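Local coordinates for envelope polyprotein (PDB 5FXU) that forms the Gn ectodomain of the Puumala hantavirus surface glycoprotein, part of the antigenic envelope spike that probably works in host-cell entry, at residues Thr51-Lys65 against Phe79-Leu93. Numbering follows the deposited sequence.
Sequences TSSQQPFTKWTWEMK and FQTKSSEINLRGLCL
Phe57 packs against three leucines of 79-93. CD1 of Leu88 sits over one face of its ring, 3.9 Å from the centroid, a CH-pi contact displaced toward the rim. At the far end Phe57 CZ meets Leu91 CD2 at 3.6 Å, while Leu93 CD1 comes in at the ring edge. Gln55 turns back over the end of the opposite strand: with CG wedged between backbone N and carbonyl carbon (chi1 60°), OE1 accepts a hydrogen bond from Leu91 N at 2.8 Å, fixing the chain where it leaves the strand. On the sheet face carrying Gln54, Arg89 lays its guanidinium against Gln54 CG, which stands over the centre of the plane, and Arg89 NH1 gives a hydrogen bond to Ser52 O at 2.6 Å, in the carbonyl plane, on a lone pair. Farther along, Thr58 OG1 donates to Glu85 OE2 at 2.6 Å, on its anti side and somewhat out of the carboxylate plane; Ser289 holds OE1. At the Phe79 end of the ribbon, Phe79 stacks offset edge-to-face on Trp62's six-membered ring, planes 84° apart. Trp60 instead brings its indole edge to Lys82 O and Thr81 CB. Paired backbone bonds, such as Phe57 N to Ile86 O and Ile86 N to Phe57 O, both 2.8 Å, set the register. Outside the pair, strand 321-323 runs parallel to 54-64, its backbone hydrogen-bonded to Thr58 and Trp60; strand 278-285 packs on Trp60 and Phe79, and Leu343 backs Phe57. The whole is a long, twisted antiparallel beta-ribbon within the beta-rich Gn head, tied beyond Arg89 by the Cys92-Cys111 disulfide.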
# COMPACT_ATOMS: atom_id res chain seq x y z
N THR A 51 14.09 -1.01 2.20
CA THR A 51 13.22 -1.70 1.24
C THR A 51 13.97 -2.56 0.21
O THR A 51 13.42 -3.55 -0.28
CB THR A 51 12.24 -0.71 0.56
OG1 THR A 51 12.97 0.41 0.04
CG2 THR A 51 11.19 -0.23 1.56
N SER A 52 15.21 -2.19 -0.10
CA SER A 52 16.05 -2.96 -1.05
C SER A 52 16.72 -4.25 -0.47
O SER A 52 17.36 -4.99 -1.21
CB SER A 52 17.10 -2.03 -1.67
OG SER A 52 17.91 -1.46 -0.66
N SER A 53 16.58 -4.51 0.84
CA SER A 53 17.02 -5.80 1.43
C SER A 53 16.09 -6.97 1.03
O SER A 53 14.97 -6.76 0.54
CB SER A 53 17.07 -5.68 2.95
OG SER A 53 15.76 -5.61 3.47
N GLN A 54 16.56 -8.19 1.25
CA GLN A 54 15.83 -9.41 0.91
C GLN A 54 14.72 -9.65 1.90
O GLN A 54 14.91 -9.50 3.10
CB GLN A 54 16.73 -10.63 0.93
CG GLN A 54 17.65 -10.73 -0.25
CD GLN A 54 18.33 -12.08 -0.27
OE1 GLN A 54 19.21 -12.32 0.55
NE2 GLN A 54 17.90 -12.99 -1.15
N GLN A 55 13.55 -10.03 1.39
CA GLN A 55 12.35 -10.13 2.21
C GLN A 55 11.57 -11.42 1.86
O GLN A 55 11.24 -11.65 0.71
CB GLN A 55 11.55 -8.80 2.12
CG GLN A 55 11.07 -8.41 0.71
CD GLN A 55 11.21 -6.93 0.27
OE1 GLN A 55 11.05 -6.64 -0.92
NE2 GLN A 55 11.44 -6.00 1.20
N PRO A 56 11.38 -12.30 2.85
CA PRO A 56 10.78 -13.61 2.56
C PRO A 56 9.26 -13.58 2.35
O PRO A 56 8.51 -13.12 3.19
CB PRO A 56 11.14 -14.44 3.80
CG PRO A 56 11.23 -13.44 4.90
CD PRO A 56 11.79 -12.19 4.27
N PHE A 57 8.84 -14.12 1.21
CA PHE A 57 7.46 -14.22 0.77
C PHE A 57 7.13 -15.67 0.45
O PHE A 57 7.99 -16.44 0.00
CB PHE A 57 7.26 -13.42 -0.51
CG PHE A 57 6.88 -11.99 -0.29
CD1 PHE A 57 7.85 -11.03 0.03
CD2 PHE A 57 5.58 -11.60 -0.41
CE1 PHE A 57 7.49 -9.70 0.23
CE2 PHE A 57 5.22 -10.28 -0.22
CZ PHE A 57 6.18 -9.33 0.11
N THR A 58 5.88 -16.04 0.68
CA THR A 58 5.35 -17.26 0.15
C THR A 58 4.75 -16.93 -1.19
O THR A 58 3.86 -16.13 -1.27
CB THR A 58 4.30 -17.83 1.08
OG1 THR A 58 4.96 -18.29 2.24
CG2 THR A 58 3.54 -19.00 0.40
N LYS A 59 5.26 -17.55 -2.24
CA LYS A 59 4.66 -17.42 -3.57
C LYS A 59 3.57 -18.47 -3.78
O LYS A 59 3.85 -19.63 -3.69
CB LYS A 59 5.73 -17.60 -4.62
CG LYS A 59 5.25 -17.40 -6.03
CD LYS A 59 6.38 -17.69 -6.96
CE LYS A 59 5.92 -17.60 -8.39
NZ LYS A 59 7.06 -17.85 -9.30
N TRP A 60 2.36 -18.03 -4.11
CA TRP A 60 1.21 -18.87 -4.24
C TRP A 60 0.64 -18.66 -5.64
O TRP A 60 0.29 -17.55 -6.00
CB TRP A 60 0.17 -18.47 -3.18
CG TRP A 60 -1.10 -19.26 -3.21
CD1 TRP A 60 -1.23 -20.59 -3.54
CD2 TRP A 60 -2.41 -18.79 -2.90
NE1 TRP A 60 -2.54 -20.96 -3.50
CE2 TRP A 60 -3.30 -19.89 -3.09
CE3 TRP A 60 -2.94 -17.57 -2.49
CZ2 TRP A 60 -4.69 -19.78 -2.86
CZ3 TRP A 60 -4.30 -17.47 -2.27
CH2 TRP A 60 -5.16 -18.57 -2.46
N THR A 61 0.56 -19.74 -6.43
CA THR A 61 0.23 -19.68 -7.87
C THR A 61 -0.83 -20.73 -8.22
O THR A 61 -0.99 -21.70 -7.51
CB THR A 61 1.50 -19.94 -8.72
OG1 THR A 61 2.13 -21.16 -8.30
CG2 THR A 61 2.48 -18.86 -8.55
N TRP A 62 -1.55 -20.54 -9.32
CA TRP A 62 -2.53 -21.53 -9.76
C TRP A 62 -2.28 -21.95 -11.21
O TRP A 62 -1.76 -21.15 -11.99
CB TRP A 62 -3.95 -20.99 -9.57
CG TRP A 62 -4.44 -19.99 -10.59
CD1 TRP A 62 -4.36 -18.64 -10.52
CD2 TRP A 62 -5.15 -20.28 -11.80
NE1 TRP A 62 -4.93 -18.06 -11.61
CE2 TRP A 62 -5.45 -19.04 -12.41
CE3 TRP A 62 -5.55 -21.45 -12.43
CZ2 TRP A 62 -6.12 -18.95 -13.64
CZ3 TRP A 62 -6.25 -21.37 -13.65
CH2 TRP A 62 -6.53 -20.12 -14.23
N GLU A 63 -2.68 -23.20 -11.55
CA GLU A 63 -2.65 -23.74 -12.90
C GLU A 63 -3.97 -24.45 -13.19
O GLU A 63 -4.54 -25.05 -12.30
CB GLU A 63 -1.52 -24.77 -13.07
CG GLU A 63 -0.14 -24.22 -12.73
CD GLU A 63 1.04 -25.12 -13.13
OE1 GLU A 63 0.91 -26.37 -13.19
OE2 GLU A 63 2.13 -24.55 -13.38
N MET A 64 -4.44 -24.39 -14.42
CA MET A 64 -5.54 -25.23 -14.83
C MET A 64 -5.17 -26.73 -14.76
O MET A 64 -4.05 -27.13 -15.11
CB MET A 64 -6.04 -24.87 -16.23
CG MET A 64 -7.20 -25.77 -16.64
SD MET A 64 -8.00 -25.30 -18.16
CE MET A 64 -9.08 -26.71 -18.31
N LYS A 65 -6.13 -27.53 -14.33
CA LYS A 65 -6.00 -28.98 -14.23
C LYS A 65 -7.30 -29.64 -14.68
O LYS A 65 -8.35 -29.02 -14.67
CB LYS A 65 -5.69 -29.37 -12.79
CG LYS A 65 -5.24 -30.81 -12.62
CD LYS A 65 -4.19 -30.95 -11.52
CE LYS A 65 -3.57 -32.36 -11.49
NZ LYS A 65 -4.51 -33.38 -10.93
N PHE A 79 -8.55 -26.70 -10.57
CA PHE A 79 -7.33 -25.93 -10.28
C PHE A 79 -6.34 -26.77 -9.55
O PHE A 79 -6.68 -27.61 -8.73
CB PHE A 79 -7.61 -24.75 -9.36
CG PHE A 79 -8.71 -23.87 -9.82
CD1 PHE A 79 -8.50 -22.96 -10.84
CD2 PHE A 79 -9.97 -23.93 -9.21
CE1 PHE A 79 -9.53 -22.13 -11.26
CE2 PHE A 79 -11.01 -23.11 -9.63
CZ PHE A 79 -10.79 -22.20 -10.66
N GLN A 80 -5.08 -26.53 -9.85
CA GLN A 80 -4.01 -26.97 -9.04
C GLN A 80 -3.33 -25.71 -8.56
O GLN A 80 -2.95 -24.86 -9.37
CB GLN A 80 -3.06 -27.79 -9.87
CG GLN A 80 -2.05 -28.58 -9.07
CD GLN A 80 -0.97 -29.09 -9.97
OE1 GLN A 80 -0.34 -28.30 -10.71
NE2 GLN A 80 -0.75 -30.38 -9.93
N THR A 81 -3.21 -25.55 -7.24
CA THR A 81 -2.40 -24.49 -6.68
C THR A 81 -1.13 -25.05 -6.09
O THR A 81 -1.04 -26.23 -5.82
CB THR A 81 -3.13 -23.72 -5.59
OG1 THR A 81 -3.28 -24.55 -4.44
CG2 THR A 81 -4.49 -23.24 -6.07
N LYS A 82 -0.12 -24.22 -5.95
CA LYS A 82 1.06 -24.62 -5.21
C LYS A 82 1.72 -23.40 -4.57
O LYS A 82 1.40 -22.25 -4.94
CB LYS A 82 2.03 -25.35 -6.12
CG LYS A 82 2.69 -24.49 -7.17
CD LYS A 82 3.70 -25.29 -7.98
CE LYS A 82 4.04 -24.60 -9.31
NZ LYS A 82 4.72 -25.48 -10.31
N SER A 83 2.64 -23.65 -3.65
CA SER A 83 3.36 -22.58 -3.00
C SER A 83 4.78 -22.94 -2.61
O SER A 83 5.10 -24.09 -2.46
CB SER A 83 2.57 -22.06 -1.78
OG SER A 83 2.07 -23.10 -0.97
N SER A 84 5.61 -21.90 -2.47
CA SER A 84 6.98 -22.02 -1.98
C SER A 84 7.46 -20.71 -1.37
O SER A 84 6.88 -19.65 -1.60
CB SER A 84 7.91 -22.43 -3.12
OG SER A 84 7.84 -21.53 -4.20
N GLU A 85 8.53 -20.79 -0.58
CA GLU A 85 9.13 -19.61 0.05
C GLU A 85 10.26 -19.08 -0.79
O GLU A 85 11.14 -19.83 -1.20
CB GLU A 85 9.59 -19.92 1.47
CG GLU A 85 8.44 -19.82 2.48
CD GLU A 85 7.37 -20.88 2.24
OE1 GLU A 85 7.69 -22.07 2.44
OE2 GLU A 85 6.23 -20.53 1.86
N ILE A 86 10.21 -17.79 -1.10
CA ILE A 86 11.21 -17.10 -1.91
C ILE A 86 11.52 -15.78 -1.28
O ILE A 86 10.78 -15.34 -0.40
CB ILE A 86 10.72 -16.83 -3.33
CG1 ILE A 86 9.47 -15.96 -3.30
CG2 ILE A 86 10.44 -18.14 -4.02
CD1 ILE A 86 9.09 -15.44 -4.66
N ASN A 87 12.60 -15.16 -1.73
CA ASN A 87 13.01 -13.84 -1.26
C ASN A 87 12.78 -12.85 -2.36
O ASN A 87 13.18 -13.09 -3.48
CB ASN A 87 14.47 -13.83 -0.83
CG ASN A 87 14.67 -14.51 0.51
OD1 ASN A 87 14.30 -13.97 1.55
ND2 ASN A 87 15.24 -15.69 0.49
N LEU A 88 12.09 -11.76 -2.06
CA LEU A 88 11.92 -10.66 -2.99
C LEU A 88 12.73 -9.49 -2.46
O LEU A 88 13.12 -9.50 -1.29
CB LEU A 88 10.42 -10.31 -3.11
CG LEU A 88 9.53 -11.41 -3.71
CD1 LEU A 88 8.06 -11.00 -3.68
CD2 LEU A 88 9.92 -11.74 -5.14
N ARG A 89 13.00 -8.50 -3.30
CA ARG A 89 13.56 -7.25 -2.83
C ARG A 89 12.85 -6.08 -3.40
O ARG A 89 12.26 -6.17 -4.47
CB ARG A 89 15.00 -7.08 -3.27
CG ARG A 89 16.00 -8.18 -3.03
CD ARG A 89 17.34 -7.75 -3.65
NE ARG A 89 18.52 -8.47 -3.12
CZ ARG A 89 19.17 -8.19 -1.98
NH1 ARG A 89 18.76 -7.21 -1.17
NH2 ARG A 89 20.23 -8.93 -1.63
N GLY A 90 12.98 -4.94 -2.70
CA GLY A 90 12.45 -3.68 -3.20
C GLY A 90 10.96 -3.46 -2.95
O GLY A 90 10.46 -2.38 -3.27
N LEU A 91 10.25 -4.42 -2.38
CA LEU A 91 8.83 -4.25 -2.14
C LEU A 91 8.59 -3.29 -0.97
O LEU A 91 9.47 -3.10 -0.12
CB LEU A 91 8.10 -5.57 -1.90
CG LEU A 91 7.68 -6.26 -3.19
CD1 LEU A 91 8.88 -6.82 -3.93
CD2 LEU A 91 6.66 -7.34 -2.90
N CYS A 92 7.40 -2.70 -0.96
CA CYS A 92 7.00 -1.77 0.08
C CYS A 92 6.67 -2.47 1.38
O CYS A 92 5.52 -2.55 1.76
CB CYS A 92 5.83 -0.88 -0.40
SG CYS A 92 6.22 0.24 -1.78
N LEU A 93 7.71 -2.94 2.06
CA LEU A 93 7.67 -3.43 3.43
C LEU A 93 8.49 -2.45 4.24
O LEU A 93 9.70 -2.60 4.39
CB LEU A 93 8.30 -4.81 3.59
CG LEU A 93 7.44 -6.03 3.34
CD1 LEU A 93 7.22 -6.15 1.84
CD2 LEU A 93 8.12 -7.28 3.88